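Local coordinates for protein extracellular endo-alpha-(1->5)-L-arabinanase 1 (Bacillus subtilis, PDB 1UV4) that cleaves internal alpha-1,5-linked arabinofuranosyl bonds in linear and branched arabinans during plant cell-wall breakdown, with calcium as cofactor, at residues K214-R219 with G240-S245. Residues are numbered along the deposited sequence; the frame is centred on the assembly and turned at random.
Sequences KIAYGR and GTILDS. With EDO (1,2-ethanediol), chain E.
The carbonyl oxygen T241 O takes two donors from the neighbouring strand: the amide Y217 N at 2.8 Å and, more weakly, the CA-H of A216. T241 N in turn bonds Y217 O, which makes Y217 and T241 a hydrogen-bonded antiparallel pair. Further along, I215 O accepts L243 N at 2.9 Å, while I215 N gives a nearly straight bond (168°) to D244 O. Because I215 thus faces both L243 and D244, the edge strand carries a classic beta bulge, and the chain turns a corner at L243.

Y217 leans back over this edge. Its CG sits between the backbone N and carbonyl carbon (chi1 64°), a rotation that lays one ring face against T241. There T241 CB makes a CH-pi contact 3.9 Å from the ring centroid, and CG2 reaches toward the phenol end. A beta-branched threonine suits the spot: CB and CG2 cover the ring while OG1 accepts a bond from K230 N. L243 CB packs 3.9 Å from Y217 CE2, and a water joins Y217 OH to I242 O, tying the ring's polar tip to the corner. On the face of I215 and Y217, the D244 carboxylate bonds Y293 OH through OD2 and G246 N through OD1, and both oxygens also accept bonds from a bound ethanediol, probably from the crystallisation liquor.

On the other face of the sheet, small A216 leaves room for I242 CD1, which lies 3.8 Å from A216 CB and also meets the aliphatic chain of K214 at CD. G240, with phi 143°, adopts a backbone shape that a CB would obstruct, and that CB would also collide with A216.

This pairing joins strand 241-244, an outermost strand of its sheet, to strand 212-220 in a four-stranded antiparallel blade of the five-bladed beta-propeller characteristic of glycoside hydrolase family 43.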
loop_
_atom_site.group_PDB
_atom_site.type_symbol
_atom_site.label_atom_id
_atom_site.label_comp_id
_atom_site.label_asym_id
_atom_site.label_seq_id
_atom_site.Cartn_x
_atom_site.Cartn_y
_atom_site.Cartn_z
ATOM N N LYS A 214 1.497 13.421 4.084
ATOM C CA LYS A 214 1.488 13.028 5.487
ATOM C C LYS A 214 0.905 11.632 5.641
ATOM O O LYS A 214 0.208 11.153 4.770
ATOM C CB LYS A 214 0.607 13.966 6.306
ATOM C CG LYS A 214 0.901 15.407 6.213
ATOM C CD LYS A 214 -0.070 16.174 7.122
ATOM C CE LYS A 214 -0.196 17.601 6.647
ATOM N NZ LYS A 214 -0.817 18.534 7.636
ATOM N N ILE A 215 1.235 10.957 6.741
ATOM C CA ILE A 215 0.654 9.680 7.132
ATOM C C ILE A 215 -0.348 9.942 8.247
ATOM O O ILE A 215 0.023 10.540 9.230
ATOM C CB ILE A 215 1.711 8.691 7.589
ATOM C CG1 ILE A 215 2.658 8.376 6.444
ATOM C CG2 ILE A 215 1.123 7.434 8.131
ATOM C CD1 ILE A 215 3.870 7.636 6.828
ATOM N N ALA A 216 -1.584 9.475 8.081
ATOM C CA ALA A 216 -2.709 9.740 9.000
ATOM C C ALA A 216 -3.350 8.431 9.449
ATOM O O ALA A 216 -3.374 7.508 8.679
ATOM C CB ALA A 216 -3.739 10.627 8.350
ATOM N N TYR A 217 -3.916 8.408 10.669
ATOM C CA TYR A 217 -4.490 7.160 11.195
ATOM C C TYR A 217 -5.764 7.315 11.997
ATOM O O TYR A 217 -6.112 8.392 12.484
ATOM C CB TYR A 217 -3.450 6.376 11.980
ATOM C CG TYR A 217 -2.943 7.061 13.207
ATOM C CD1 TYR A 217 -3.659 7.043 14.405
ATOM C CD2 TYR A 217 -1.729 7.752 13.195
ATOM C CE1 TYR A 217 -3.184 7.668 15.539
ATOM C CE2 TYR A 217 -1.262 8.384 14.292
ATOM C CZ TYR A 217 -1.955 8.345 15.485
ATOM O OH TYR A 217 -1.458 8.984 16.605
ATOM N N GLY A 218 -6.476 6.206 12.117
ATOM C CA GLY A 218 -7.677 6.147 12.939
ATOM C C GLY A 218 -7.909 4.707 13.356
ATOM O O GLY A 218 -7.214 3.782 12.895
ATOM N N ARG A 219 -8.887 4.479 14.214
ATOM C CA ARG A 219 -9.169 3.121 14.737
ATOM C C ARG A 219 -10.673 2.853 14.813
ATOM O O ARG A 219 -11.476 3.784 15.011
ATOM C CB ARG A 219 -8.530 2.891 16.107
ATOM C CG ARG A 219 -9.211 3.572 17.294
ATOM C CD ARG A 219 -8.450 3.503 18.591
ATOM N NE ARG A 219 -9.236 4.079 19.695
ATOM C CZ ARG A 219 -8.814 4.152 20.956
ATOM N NH1 ARG A 219 -7.626 3.678 21.301
ATOM N NH2 ARG A 219 -9.590 4.688 21.866
ATOM N N GLY A 240 -8.277 11.797 10.692
ATOM C CA GLY A 240 -7.010 11.078 10.667
ATOM C C GLY A 240 -5.972 11.879 11.427
ATOM O O GLY A 240 -5.716 13.063 11.161
ATOM N N THR A 241 -5.395 11.245 12.451
ATOM C CA THR A 241 -4.365 11.844 13.252
ATOM C C THR A 241 -3.051 11.655 12.527
ATOM O O THR A 241 -2.820 10.613 11.960
ATOM C CB THR A 241 -4.344 11.156 14.651
ATOM O OG1 THR A 241 -5.578 11.411 15.339
ATOM C CG2 THR A 241 -3.265 11.701 15.535
ATOM N N ILE A 242 -2.182 12.662 12.573
ATOM C CA ILE A 242 -0.963 12.664 11.794
ATOM C C ILE A 242 0.134 12.001 12.601
ATOM O O ILE A 242 0.564 12.490 13.670
ATOM C CB ILE A 242 -0.575 14.087 11.340
ATOM C CG1 ILE A 242 -1.746 14.787 10.562
ATOM C CG2 ILE A 242 0.725 14.035 10.564
ATOM C CD1 ILE A 242 -2.341 14.030 9.439
ATOM N N LEU A 243 0.593 10.892 12.051
ATOM C CA LEU A 243 1.778 10.190 12.526
ATOM C C LEU A 243 3.062 10.853 12.092
ATOM O O LEU A 243 4.024 10.920 12.856
ATOM C CB LEU A 243 1.800 8.771 11.988
ATOM C CG LEU A 243 2.937 7.867 12.510
ATOM C CD1 LEU A 243 2.800 7.624 14.012
ATOM C CD2 LEU A 243 2.964 6.608 11.724
ATOM N N ASP A 244 3.076 11.370 10.863
ATOM C CA ASP A 244 4.343 11.790 10.260
ATOM C C ASP A 244 4.030 12.760 9.157
ATOM O O ASP A 244 3.268 12.444 8.247
ATOM C CB ASP A 244 4.989 10.534 9.695
ATOM C CG ASP A 244 6.438 10.699 9.234
ATOM O OD1 ASP A 244 6.952 11.820 9.052
ATOM O OD2 ASP A 244 7.154 9.679 9.044
ATOM N N SER A 245 4.620 13.938 9.247
ATOM C CA SER A 245 4.518 14.953 8.211
ATOM C C SER A 245 5.895 15.320 7.650
ATOM O O SER A 245 6.036 16.330 6.986
ATOM C CB SER A 245 3.765 16.185 8.736
ATOM O OG SER A 245 4.405 16.714 9.850
HETATM C C1 EDO E . 9.976 11.032 7.391
HETATM O O1 EDO E . 9.410 9.778 7.752
HETATM C C2 EDO E . 10.643 11.680 8.579
HETATM O O2 EDO E . 9.681 12.356 9.370
HETATM O O HOH W 1 0.733 10.526 16.063
#